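Local coordinates for protein thermophilic dibenzothiophene desulfurization enzyme C (Paenibacillus sp. A11-2, PDB 5XDC) that probably oxidises dibenzothiophene to its sulfoxide and then its sulfone with reduced FMN and dioxygen, working as a tetrameric flavin-dependent monooxygenase, at residues B[27-32]-B[81-86]; B[95-100]-B[124-129]; B[147-152]-B[219-224]; B[296-301]-B[359-364]; B[334-339]-B[405-410]. All blocks are in the same frame, centred on the assembly; numbering follows the deposited sequence. Where two conformers were deposited one is given.

Contact 1 of 5, residues B[27-32]-B[81-86]; sequences TFRVTV and ASADAS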
# COMPACT_ATOMS: atom_id res chain seq x y z
N THR B 27 33.03 13.66 2.93
CA THR B 27 34.04 13.01 3.75
C THR B 27 33.42 11.96 4.66
O THR B 27 34.00 10.89 4.88
CB THR B 27 34.82 14.04 4.58
OG1 THR B 27 33.99 14.60 5.60
CG2 THR B 27 35.33 15.17 3.69
N PHE B 28 32.21 12.22 5.16
CA PHE B 28 31.59 11.27 6.08
C PHE B 28 31.24 9.96 5.38
O PHE B 28 31.32 8.88 6.00
CB PHE B 28 30.32 11.88 6.71
CG PHE B 28 30.57 13.11 7.58
CD1 PHE B 28 31.83 13.39 8.11
CD2 PHE B 28 29.52 13.97 7.88
CE1 PHE B 28 32.03 14.51 8.90
CE2 PHE B 28 29.72 15.09 8.67
CZ PHE B 28 30.98 15.36 9.18
N ARG B 29 30.85 10.01 4.10
CA ARG B 29 30.48 8.79 3.38
C ARG B 29 31.64 7.81 3.29
O ARG B 29 31.42 6.59 3.20
CB ARG B 29 29.99 9.10 1.97
CG ARG B 29 28.65 9.75 1.92
CD ARG B 29 28.03 9.77 0.51
NE ARG B 29 26.83 10.59 0.54
CZ ARG B 29 26.79 11.90 0.28
NH1 ARG B 29 27.90 12.54 -0.08
NH2 ARG B 29 25.65 12.56 0.38
N VAL B 30 32.88 8.31 3.29
CA VAL B 30 34.04 7.45 3.12
C VAL B 30 34.16 6.46 4.28
O VAL B 30 34.58 5.32 4.10
CB VAL B 30 35.32 8.30 2.99
CG1 VAL B 30 36.55 7.40 2.88
CG2 VAL B 30 35.23 9.23 1.79
N THR B 31 33.82 6.90 5.49
CA THR B 31 34.11 6.13 6.69
C THR B 31 32.87 5.66 7.45
O THR B 31 33.03 4.96 8.46
CB THR B 31 34.96 6.97 7.66
OG1 THR B 31 34.28 8.21 7.92
CG2 THR B 31 36.34 7.22 7.07
N VAL B 32 31.66 6.02 7.02
CA VAL B 32 30.48 5.76 7.85
C VAL B 32 30.27 4.26 8.05
O VAL B 32 29.86 3.83 9.14
CB VAL B 32 29.24 6.44 7.24
CG1 VAL B 32 28.97 5.95 5.81
CG2 VAL B 32 28.02 6.24 8.14
N ALA B 81 22.70 14.05 6.69
CA ALA B 81 22.04 12.81 7.06
C ALA B 81 22.11 11.78 5.94
O ALA B 81 22.16 10.58 6.21
CB ALA B 81 20.58 13.06 7.43
N SER B 82 22.08 12.24 4.68
CA SER B 82 22.14 11.33 3.54
C SER B 82 23.46 10.58 3.49
O SER B 82 23.52 9.49 2.92
CB SER B 82 21.92 12.10 2.23
OG SER B 82 23.07 12.84 1.84
N ALA B 83 24.52 11.15 4.07
CA ALA B 83 25.84 10.53 4.14
C ALA B 83 26.02 9.71 5.41
O ALA B 83 26.59 8.61 5.36
CB ALA B 83 26.93 11.61 4.10
N ASP B 84 25.56 10.23 6.54
CA ASP B 84 25.77 9.60 7.84
C ASP B 84 24.60 10.04 8.71
O ASP B 84 24.53 11.21 9.10
CB ASP B 84 27.11 10.01 8.43
CG ASP B 84 27.39 9.35 9.77
OD1 ASP B 84 26.46 9.22 10.58
OD2 ASP B 84 28.57 8.98 10.00
N ALA B 85 23.66 9.13 8.97
CA ALA B 85 22.45 9.51 9.67
C ALA B 85 22.72 9.93 11.10
O ALA B 85 22.00 10.77 11.64
CB ALA B 85 21.43 8.36 9.64
N SER B 86 23.73 9.34 11.76
CA SER B 86 24.05 9.74 13.12
C SER B 86 24.59 11.16 13.15
O SER B 86 24.22 11.96 14.02
CB SER B 86 25.07 8.79 13.73
OG SER B 86 24.51 7.51 14.02
O HOH W 1 25.22 8.32 1.18
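The methyl group of Ala83 forms the centre of this contact, with its CB 3.3 Å from CG of Arg29. The arginine chain runs extended from CG to NE along this methyl, which also lies over one face of the guanidinium, offset toward the rim. At the edge of that group NH2 of Arg29 gives OG of Ser82 a weak hydrogen bond, 3.0 Å long but bent to 129°. A water in the guanidinium plane accepts from NE of Arg29 at 2.9 Å and donates to the carbonyl O of Ser82 at 2.7 Å, so the end of helix 70-83 is met through both side chain and backbone. Farther along, Val32 and Asp84 pass alongside one another, head to tail, bringing CG2 of Val32 within 3.4 Å of OD2 of Asp84. CB of Phe28 packs against CB of Asp84 at 4.1 Å, while the phenyl ring turns off toward helix 43-52.

In the second shell, Asp84 holds its CG anti to the backbone N (chi1 -178°) and occupies the N-cap of helix 85-104, where OD1 accepts from Leu87 N. Its OD2 forms a salt bridge with Arg35, and this arginine together with the helix end would probably keep the carboxylate ionised. OG of Ser82 is tied to the carbonyl of Glu79.

Within this acyl-CoA dehydrogenase-like N-terminal domain, helix 16-38 thus packs against the break between helices 70-83 and 85-104. Helix 376-385 touches Val32 and Ala85, and helix 247-276 runs against Ala81 and Ala85.

Contact 2 of 5, residues B[95-100]-B[124-129]; sequences FSNFAY and LGNASS
Helix 85-104 crosses strand 124-127 almost perpendicularly, at 80° between the short axes, and presents Asn97 to it. The first torsion of this residue sets CG anti to the carbonyl carbon, which carries the amide along the strand. CB of Asn97 rests on CB of Leu124 at 3.9 Å. Beyond it, ND2 of Asn97 sits 3.3 Å from the carbonyl C of Gly125 and gives Leu124 O a weak hydrogen bond of 3.4 Å. The other end of the amide makes the stronger link: OD1 of Asn97 accepts from ND2 of Asn126 at 2.9 Å. The two amide planes are only 6° apart, yet the donor stands 27° above the Asn97 carbonyl plane. One residue on, Phe98 offers its backbone and CB to the leucine, with CB of Phe98 4.0 Å from CD1 of Leu124, while its ring turns aside to meet that of Tyr114.

Asn126 is held by its own turn as well. Its OD1 accepts from Ser129 N at 2.9 Å, in the carbonyl plane and on a lone pair, which makes an Asx motif; its ND2 also donates to Ser129 OG at 3.0 Å. This turn includes a cis peptide before Ser128.

Asn126, Ser128 and Ser129 all contact FMN in another structure of this protein; no flavin is bound to this chain here. An alanine in place of Asn126 would remove these amide bonds and would probably loosen both the turn and the link to Asn97. The chemistry is that of a buried amide-amide pair, consistent with Asn97 acting as a second-shell residue that positions the flavin-site Asn126.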
# COMPACT_ATOMS: atom_id res chain seq x y z
N PHE B 95 20.68 22.08 16.43
CA PHE B 95 19.80 23.21 16.13
C PHE B 95 18.47 23.14 16.87
O PHE B 95 17.88 24.18 17.17
CB PHE B 95 19.59 23.32 14.62
CG PHE B 95 20.85 23.71 13.90
CD1 PHE B 95 21.35 24.99 14.01
CD2 PHE B 95 21.59 22.77 13.23
CE1 PHE B 95 22.53 25.33 13.38
CE2 PHE B 95 22.77 23.10 12.61
CZ PHE B 95 23.25 24.39 12.69
N SER B 96 17.96 21.94 17.20
CA SER B 96 16.82 21.86 18.10
C SER B 96 17.16 22.45 19.46
O SER B 96 16.39 23.24 20.02
CB SER B 96 16.35 20.41 18.25
OG SER B 96 15.36 20.31 19.26
N ASN B 97 18.33 22.09 19.99
CA ASN B 97 18.77 22.63 21.27
C ASN B 97 18.96 24.14 21.17
O ASN B 97 18.51 24.89 22.05
CB ASN B 97 20.08 21.96 21.70
CG ASN B 97 19.93 20.45 21.89
OD1 ASN B 97 18.86 19.96 22.23
ND2 ASN B 97 21.01 19.72 21.69
N PHE B 98 19.60 24.60 20.10
CA PHE B 98 19.79 26.02 19.89
C PHE B 98 18.45 26.75 19.81
O PHE B 98 18.29 27.82 20.40
CB PHE B 98 20.59 26.26 18.62
CG PHE B 98 20.76 27.71 18.32
CD1 PHE B 98 21.79 28.41 18.89
CD2 PHE B 98 19.84 28.38 17.53
CE1 PHE B 98 21.95 29.76 18.65
CE2 PHE B 98 20.00 29.75 17.29
CZ PHE B 98 21.04 30.42 17.86
N ALA B 99 17.49 26.19 19.08
CA ALA B 99 16.18 26.83 18.99
C ALA B 99 15.55 27.01 20.35
O ALA B 99 14.97 28.06 20.64
CB ALA B 99 15.26 26.01 18.08
N TYR B 100 15.63 25.99 21.22
CA TYR B 100 15.07 26.13 22.55
C TYR B 100 15.74 27.28 23.30
O TYR B 100 15.07 28.11 23.91
CB TYR B 100 15.23 24.82 23.34
CG TYR B 100 14.38 24.82 24.58
CD1 TYR B 100 14.81 25.46 25.75
CD2 TYR B 100 13.12 24.24 24.58
CE1 TYR B 100 14.01 25.48 26.87
CE2 TYR B 100 12.32 24.25 25.70
CZ TYR B 100 12.76 24.89 26.85
OH TYR B 100 11.96 24.91 27.96
N LEU B 124 26.07 21.55 20.78
CA LEU B 124 25.13 21.43 21.89
C LEU B 124 24.57 20.01 21.98
O LEU B 124 24.27 19.38 20.96
CB LEU B 124 23.97 22.42 21.75
CG LEU B 124 24.32 23.91 21.65
CD1 LEU B 124 23.07 24.73 21.35
CD2 LEU B 124 24.95 24.39 22.94
N GLY B 125 24.43 19.53 23.22
CA GLY B 125 23.82 18.24 23.49
C GLY B 125 22.55 18.38 24.32
O GLY B 125 22.21 19.46 24.83
N ASN B 126 21.83 17.26 24.45
CA ASN B 126 20.47 17.26 24.97
C ASN B 126 20.36 16.26 26.12
O ASN B 126 20.79 15.11 25.98
CB ASN B 126 19.50 16.90 23.84
CG ASN B 126 18.07 17.02 24.24
OD1 ASN B 126 17.45 16.04 24.63
ND2 ASN B 126 17.53 18.23 24.15
N ALA B 127 19.80 16.71 27.25
CA ALA B 127 19.61 15.83 28.41
C ALA B 127 18.50 16.31 29.33
O ALA B 127 18.79 16.76 30.44
CB ALA B 127 20.90 15.72 29.18
N SER B 128 17.24 16.21 28.94
CA SER B 128 16.78 15.66 27.69
C SER B 128 15.40 16.23 27.46
O SER B 128 14.63 16.38 28.42
CB SER B 128 16.72 14.13 27.73
OG SER B 128 15.94 13.63 26.65
N SER B 129 15.06 16.58 26.22
CA SER B 129 13.72 17.06 25.92
C SER B 129 12.81 15.95 25.43
O SER B 129 11.70 16.23 24.96
CB SER B 129 13.77 18.20 24.90
OG SER B 129 14.57 17.90 23.79

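Contact 3 of 5, residues B[147-152]-B[219-224]; sequences DGSYEI and GVVVYP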
# COMPACT_ATOMS: atom_id res chain seq x y z
N ASP B 147 19.88 30.68 46.90
CA ASP B 147 20.33 31.75 46.02
C ASP B 147 19.57 31.81 44.70
O ASP B 147 19.85 32.69 43.89
CB ASP B 147 21.82 31.59 45.70
CG ASP B 147 22.07 30.40 44.78
OD1 ASP B 147 21.46 29.35 45.02
OD2 ASP B 147 22.87 30.53 43.84
N GLY B 148 18.64 30.89 44.45
CA GLY B 148 17.98 30.80 43.17
C GLY B 148 18.53 29.74 42.25
O GLY B 148 17.99 29.54 41.15
N SER B 149 19.63 29.09 42.63
CA SER B 149 20.11 27.93 41.90
C SER B 149 19.17 26.75 42.14
O SER B 149 18.30 26.77 43.01
CB SER B 149 21.53 27.56 42.32
OG SER B 149 22.47 28.57 42.00
N TYR B 150 19.37 25.69 41.35
CA TYR B 150 18.64 24.44 41.54
C TYR B 150 19.64 23.30 41.61
O TYR B 150 20.66 23.30 40.91
CB TYR B 150 17.64 24.18 40.40
CG TYR B 150 16.34 24.93 40.53
CD1 TYR B 150 15.31 24.43 41.30
CD2 TYR B 150 16.15 26.16 39.90
CE1 TYR B 150 14.12 25.11 41.44
CE2 TYR B 150 14.95 26.85 40.03
CZ TYR B 150 13.95 26.32 40.81
OH TYR B 150 12.76 26.99 40.96
N GLU B 151 19.35 22.33 42.47
CA GLU B 151 20.14 21.11 42.55
C GLU B 151 19.40 20.04 41.76
O GLU B 151 18.23 19.76 42.04
CB GLU B 151 20.35 20.68 44.00
CG GLU B 151 21.31 19.49 44.10
CD GLU B 151 21.31 18.87 45.48
OE1 GLU B 151 21.04 17.66 45.58
OE2 GLU B 151 21.57 19.59 46.46
N ILE B 152 20.10 19.44 40.79
CA ILE B 152 19.52 18.47 39.87
C ILE B 152 19.96 17.08 40.29
O ILE B 152 21.15 16.83 40.49
CB ILE B 152 19.96 18.73 38.42
CG1 ILE B 152 19.77 20.20 38.04
CG2 ILE B 152 19.19 17.82 37.47
CD1 ILE B 152 18.36 20.67 38.16
N GLY B 219 23.61 15.63 42.44
CA GLY B 219 23.79 16.89 43.14
C GLY B 219 24.33 17.99 42.25
O GLY B 219 25.16 18.80 42.69
N VAL B 220 23.87 18.05 41.01
CA VAL B 220 24.39 19.01 40.03
C VAL B 220 23.75 20.36 40.31
O VAL B 220 22.53 20.50 40.32
CB VAL B 220 24.09 18.53 38.60
CG1 VAL B 220 24.37 19.60 37.59
CG2 VAL B 220 24.94 17.32 38.30
N VAL B 221 24.58 21.38 40.54
CA VAL B 221 24.07 22.73 40.77
C VAL B 221 24.00 23.45 39.43
O VAL B 221 24.98 23.50 38.69
CB VAL B 221 24.96 23.50 41.76
CG1 VAL B 221 24.33 24.86 42.05
CG2 VAL B 221 25.14 22.72 43.04
N VAL B 222 22.82 23.98 39.10
CA VAL B 222 22.70 24.89 37.96
C VAL B 222 22.38 26.28 38.50
O VAL B 222 21.48 26.45 39.34
CB VAL B 222 21.70 24.40 36.89
CG1 VAL B 222 21.33 22.95 37.05
CG2 VAL B 222 20.50 25.28 36.73
N TYR B 223 23.13 27.24 38.03
CA TYR B 223 23.17 28.58 38.59
C TYR B 223 22.14 29.46 37.92
O TYR B 223 21.64 29.14 36.83
CB TYR B 223 24.58 29.15 38.44
CG TYR B 223 25.62 28.26 39.10
CD1 TYR B 223 25.61 28.07 40.48
CD2 TYR B 223 26.56 27.58 38.35
CE1 TYR B 223 26.55 27.24 41.09
CE2 TYR B 223 27.50 26.75 38.96
CZ TYR B 223 27.47 26.58 40.33
OH TYR B 223 28.40 25.75 40.92
N PRO B 224 21.76 30.57 38.55
CA PRO B 224 20.60 31.31 38.05
C PRO B 224 20.81 31.88 36.67
O PRO B 224 19.83 32.04 35.93
CB PRO B 224 20.40 32.41 39.10
CG PRO B 224 21.03 31.84 40.34
CD PRO B 224 22.23 31.12 39.84
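An antiparallel pair of strands, 150-153 and 220-222, joins these segments in the mixed sheet of the middle domain, the beta part of the acyl-CoA dehydrogenase fold. Tyr150 and Val222 form one hydrogen-bonded pair: Tyr150 N reaches Val222 O at 3.0 Å, and Val222 N returns to Tyr150 O at 2.9 Å, nearly along the C=O axis. Ile152 and Val220 form the next, with Ile152 N to Val220 O at 2.7 Å and Val220 N to Ile152 O at 3.0 Å, the latter on a carbonyl lone pair. Between them Glu151 and Val221 make a non-hydrogen-bonded pair on the other face.

At the start of strand 220-222, Gly219 and Val220 both face Ile152, forming a G1 beta bulge; Gly219 takes the positive phi (60°) expected of its first position. CG of Glu151 lies beside CA of this glycine, and OE1 of Glu151 is bonded to Asn153.

Ile152 and Val222 meet diagonally on the face shared with Tyr150 and Val220. Their CG1 atoms are only 3.3 Å apart, and chi1 of Val222, at -15°, is far from any staggered position, so the packing here is tight and apparently strained. Ala187 and Ile189 of strand 184-190 touch Val222 as well.

At the opposite end an Asx turn leads into strand 150-153: Ser149 N donates to Asp147 OD1 at 3.0 Å, meeting the carboxylate from above its plane. Ser149 OG donates to the syn lone pair of Asp147 OD2 at 2.7 Å. The same OG touches CD of Pro224 at 3.4 Å, and CG of Pro224 lies by the backbone of Gly148.

Contact 4 of 5, residues B[296-301]-B[359-364]; sequences LAIYGE and LYEAMG
Ile298 points its branched side chain at the opposing helix and splits there. One branch, CG2 of Ile298, lies 3.9 Å from CD2 of Leu359, the two side chains running alongside in opposite senses; it also touches CB of Ala362. The other branch ends in CD1 of Ile298, 3.8 Å from the backbone N of Ala362, where it crosses the extended chain of Glu361 at about a right angle. Tyr299 lies next to it. With CG anti to the carbonyl carbon (chi1 -79°), its ring swings over to the second helix and straddles two small groups: CE1 of Tyr299 is 4.0 Å from CD2 of Leu359, and CE2 of Tyr299 is 3.8 Å from CB of Ala362. Both methyl groups approach the ring obliquely, and Leu359 runs across it at roughly a right angle.

The small side chain of Ala362 thus sits between isoleucine and tyrosine, and the contact is van der Waals packing, mostly between apolar groups. The polar tips are occupied by other partners: Tyr299 OH is hydrogen-bonded to Ser274, and Glu361 forms a salt bridge with Arg350 of the third subunit. An alanine at Ile298 would lose the touches of CG2 and CD1 and would probably leave Ala362 and Leu359 less well packed.

Helices 293-324 and 331-363 run antiparallel here in the helical C-terminal domain, their local axes 9.2 Å apart at 146°. Helix 331-363 ends at Met363, and Gly364, with positive phi, leads out of it just before the FMN-binding residues Ala365 and Arg366. Helix 247-276 packs on Tyr299, Leu359 and Met363, while Leu403 of the second subunit reaches Tyr299.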
# COMPACT_ATOMS: atom_id res chain seq x y z
N LEU B 296 13.05 -0.54 -12.94
CA LEU B 296 12.78 0.86 -13.24
C LEU B 296 11.57 1.37 -12.48
O LEU B 296 11.56 2.53 -12.03
CB LEU B 296 12.60 1.04 -14.75
CG LEU B 296 13.91 0.96 -15.54
CD1 LEU B 296 13.65 0.93 -17.03
CD2 LEU B 296 14.81 2.13 -15.19
N ALA B 297 10.54 0.54 -12.33
CA ALA B 297 9.33 0.96 -11.63
C ALA B 297 9.61 1.23 -10.16
O ALA B 297 9.04 2.17 -9.57
CB ALA B 297 8.24 -0.09 -11.80
N ILE B 298 10.47 0.43 -9.54
CA ILE B 298 10.80 0.66 -8.14
C ILE B 298 11.52 1.99 -7.99
O ILE B 298 11.16 2.82 -7.14
CB ILE B 298 11.63 -0.50 -7.57
CG1 ILE B 298 10.74 -1.73 -7.41
CG2 ILE B 298 12.28 -0.12 -6.23
CD1 ILE B 298 11.52 -3.00 -7.13
N TYR B 299 12.55 2.22 -8.81
CA TYR B 299 13.26 3.50 -8.73
C TYR B 299 12.32 4.67 -9.03
O TYR B 299 12.39 5.71 -8.37
CB TYR B 299 14.46 3.51 -9.67
CG TYR B 299 15.63 2.76 -9.07
CD1 TYR B 299 16.37 3.31 -8.03
CD2 TYR B 299 16.00 1.51 -9.54
CE1 TYR B 299 17.43 2.63 -7.47
CE2 TYR B 299 17.05 0.82 -8.97
CZ TYR B 299 17.76 1.40 -7.94
OH TYR B 299 18.81 0.73 -7.37
N GLY B 300 11.43 4.50 -10.01
CA GLY B 300 10.55 5.60 -10.38
C GLY B 300 9.56 5.93 -9.29
O GLY B 300 9.34 7.10 -8.97
N GLU B 301 8.93 4.91 -8.70
CA GLU B 301 7.95 5.15 -7.65
C GLU B 301 8.58 5.91 -6.49
O GLU B 301 8.02 6.91 -6.02
CB GLU B 301 7.38 3.82 -7.15
N LEU B 359 14.01 -1.34 -1.75
CA LEU B 359 15.03 -1.18 -2.78
C LEU B 359 15.85 -2.45 -2.96
O LEU B 359 16.43 -2.64 -4.03
CB LEU B 359 15.94 0.01 -2.45
CG LEU B 359 15.37 1.38 -2.85
CD1 LEU B 359 16.22 2.51 -2.28
CD2 LEU B 359 15.26 1.50 -4.35
N TYR B 360 15.91 -3.33 -1.96
CA TYR B 360 16.59 -4.61 -2.17
C TYR B 360 15.99 -5.36 -3.34
O TYR B 360 16.69 -6.06 -4.08
CB TYR B 360 16.53 -5.48 -0.91
CG TYR B 360 17.59 -5.17 0.13
CD1 TYR B 360 18.85 -5.76 0.04
CD2 TYR B 360 17.35 -4.31 1.19
CE1 TYR B 360 19.84 -5.49 0.98
CE2 TYR B 360 18.34 -4.05 2.14
CZ TYR B 360 19.57 -4.63 2.02
OH TYR B 360 20.56 -4.37 2.94
N GLU B 361 14.67 -5.23 -3.53
CA GLU B 361 13.99 -5.94 -4.61
C GLU B 361 14.51 -5.50 -5.97
O GLU B 361 14.56 -6.29 -6.91
CB GLU B 361 12.49 -5.71 -4.49
CG GLU B 361 11.63 -6.58 -5.38
CD GLU B 361 10.14 -6.43 -5.09
OE1 GLU B 361 9.40 -6.08 -6.02
OE2 GLU B 361 9.71 -6.68 -3.93
N ALA B 362 14.94 -4.24 -6.08
CA ALA B 362 15.51 -3.74 -7.31
C ALA B 362 16.97 -4.16 -7.49
O ALA B 362 17.42 -4.32 -8.62
CB ALA B 362 15.42 -2.21 -7.36
N MET B 363 17.70 -4.35 -6.39
CA MET B 363 19.13 -4.63 -6.45
C MET B 363 19.43 -6.11 -6.62
O MET B 363 20.42 -6.45 -7.29
CB MET B 363 19.81 -4.11 -5.18
CG MET B 363 19.86 -2.60 -5.09
SD MET B 363 20.85 -2.00 -3.70
CE MET B 363 19.74 -2.39 -2.37
N GLY B 364 18.62 -6.99 -6.04
CA GLY B 364 18.77 -8.42 -6.19
C GLY B 364 19.49 -9.07 -5.02
O GLY B 364 19.97 -8.42 -4.09

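Contact 5 of 5, residues B[334-339]-B[405-410]; sequences RGQLMV and HRFPTP
The guanidinium of Arg334 carries the ring of Pro410 on one face, with CB of Pro410 over the centre of the group and 3.6 Å from CZ of Arg334. The arginine chain bends at chi2 (-92°) to get there. The second flat group, the ring of Phe407, has CG2 of Val339 at its edge and meets the helix backbone obliquely: CD1 of Phe407 is 3.3 Å from the carbonyl C of Gly335. A CB on Gly335 would run into this ring, so glycine lets the chain come close. Gln336 lies beside the phenyl, its CG 3.6 Å from CE1 of Phe407.

Between Phe407 and Pro410 in sequence, Pro408 packs on the helix, with CG of Pro408 3.7 Å from CG of Met338 and CD of Pro408 3.8 Å from CG2 of Val339. A water bridges the two segments, accepting from NH1 of Arg334 at 2.9 Å and donating to Pro408 O at 2.8 Å. NH1 of Arg334 also forms a salt bridge with the C-terminal carboxylate of Ser414.

The contact lays the tail that follows helix 391-404 along the start of helix 331-363; helix 247-276 packs on Arg334 and Met338, and Trp401 meets the Phe407 ring.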
# COMPACT_ATOMS: atom_id res chain seq x y z
N ARG B 334 0.92 29.01 14.92
CA ARG B 334 1.71 27.88 15.40
C ARG B 334 1.02 26.56 15.05
O ARG B 334 1.67 25.60 14.63
CB ARG B 334 1.91 27.99 16.91
CG ARG B 334 2.87 26.96 17.49
CD ARG B 334 2.17 25.70 17.99
NE ARG B 334 3.12 24.87 18.73
CZ ARG B 334 3.01 23.56 18.91
NH1 ARG B 334 2.00 22.87 18.40
NH2 ARG B 334 3.95 22.93 19.60
N GLY B 335 -0.31 26.51 15.22
CA GLY B 335 -1.04 25.29 14.96
C GLY B 335 -1.03 24.90 13.50
O GLY B 335 -0.81 23.73 13.16
N GLN B 336 -1.26 25.86 12.61
CA GLN B 336 -1.15 25.59 11.18
C GLN B 336 0.24 25.10 10.82
O GLN B 336 0.39 24.17 10.03
CB GLN B 336 -1.49 26.83 10.36
CG GLN B 336 -2.94 27.22 10.43
CD GLN B 336 -3.22 28.51 9.68
OE1 GLN B 336 -2.36 29.02 8.96
NE2 GLN B 336 -4.43 29.04 9.85
N LEU B 337 1.27 25.72 11.39
CA LEU B 337 2.62 25.26 11.10
C LEU B 337 2.82 23.83 11.58
O LEU B 337 3.38 23.00 10.85
CB LEU B 337 3.65 26.19 11.74
CG LEU B 337 5.08 25.70 11.54
CD1 LEU B 337 5.53 25.63 10.10
CD2 LEU B 337 6.05 26.56 12.36
N MET B 338 2.36 23.52 12.79
CA MET B 338 2.54 22.17 13.32
C MET B 338 1.82 21.15 12.45
O MET B 338 2.32 20.05 12.23
CB MET B 338 2.05 22.10 14.76
CG MET B 338 2.33 20.75 15.43
SD MET B 338 4.08 20.41 15.69
CE MET B 338 4.30 18.93 14.68
N VAL B 339 0.63 21.49 11.96
CA VAL B 339 -0.08 20.57 11.06
C VAL B 339 0.73 20.35 9.78
O VAL B 339 0.85 19.22 9.29
CB VAL B 339 -1.49 21.10 10.76
CG1 VAL B 339 -2.17 20.30 9.65
CG2 VAL B 339 -2.33 21.05 12.01
N HIS B 405 -11.21 20.91 12.91
CA HIS B 405 -10.63 22.24 13.05
C HIS B 405 -9.95 22.42 14.41
O HIS B 405 -9.89 23.53 14.95
CB HIS B 405 -11.70 23.32 12.82
CG HIS B 405 -12.58 23.04 11.65
ND1 HIS B 405 -13.95 22.90 11.76
CD2 HIS B 405 -12.29 22.87 10.34
CE1 HIS B 405 -14.46 22.67 10.56
NE2 HIS B 405 -13.47 22.64 9.68
N ARG B 406 -9.43 21.34 14.99
CA ARG B 406 -8.70 21.40 16.25
C ARG B 406 -7.20 21.35 15.98
O ARG B 406 -6.71 20.40 15.36
CB ARG B 406 -9.10 20.25 17.17
CG ARG B 406 -10.56 20.26 17.56
CD ARG B 406 -10.78 19.50 18.85
NE ARG B 406 -12.15 19.02 18.98
CZ ARG B 406 -12.54 17.76 18.80
NH1 ARG B 406 -11.67 16.80 18.49
NH2 ARG B 406 -13.83 17.45 18.94
N PHE B 407 -6.49 22.36 16.44
CA PHE B 407 -5.04 22.30 16.30
C PHE B 407 -4.45 21.35 17.34
O PHE B 407 -5.06 21.08 18.37
CB PHE B 407 -4.44 23.69 16.47
CG PHE B 407 -4.75 24.62 15.34
CD1 PHE B 407 -4.26 24.38 14.07
CD2 PHE B 407 -5.54 25.74 15.54
CE1 PHE B 407 -4.54 25.22 13.02
CE2 PHE B 407 -5.84 26.59 14.49
CZ PHE B 407 -5.33 26.34 13.24
N PRO B 408 -3.28 20.77 17.06
CA PRO B 408 -2.69 19.86 18.05
C PRO B 408 -2.42 20.59 19.36
O PRO B 408 -2.12 21.78 19.38
CB PRO B 408 -1.39 19.39 17.39
CG PRO B 408 -1.21 20.18 16.15
CD PRO B 408 -2.53 20.80 15.80
N THR B 409 -2.55 19.87 20.46
CA THR B 409 -2.21 20.44 21.76
C THR B 409 -0.69 20.56 21.87
O THR B 409 0.00 19.53 21.83
CB THR B 409 -2.76 19.56 22.88
OG1 THR B 409 -4.18 19.49 22.76
CG2 THR B 409 -2.39 20.13 24.26
N PRO B 410 -0.13 21.76 22.00
CA PRO B 410 1.33 21.87 22.05
C PRO B 410 1.92 21.08 23.20
O PRO B 410 1.39 21.06 24.31
CB PRO B 410 1.56 23.38 22.21
CG PRO B 410 0.38 23.99 21.56
CD PRO B 410 -0.77 23.09 21.95
O HOH W 2 -0.72 23.62 17.81

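From the N terminus, contact 1 closes first, bringing helix 16-38 to the junction of helices 70-83 and 85-104. Contact 2 then closes a shorter loop of 23 residues and ties helix 85-104 to the sheet at the flavin site; the two share that helix, though their nearest atoms are about 10 Å apart. Contact 3 closes a loop of 66 residues that contains strands but no helix, in the same sheet, with its centre about 19 Å from that of contact 2. These three follow one another in series. Contacts 4 and 5 cross: both use helix 331-363, near its opposite ends, joining it to helix 293-324 and to the C-terminal tail, and both touch the second subunit.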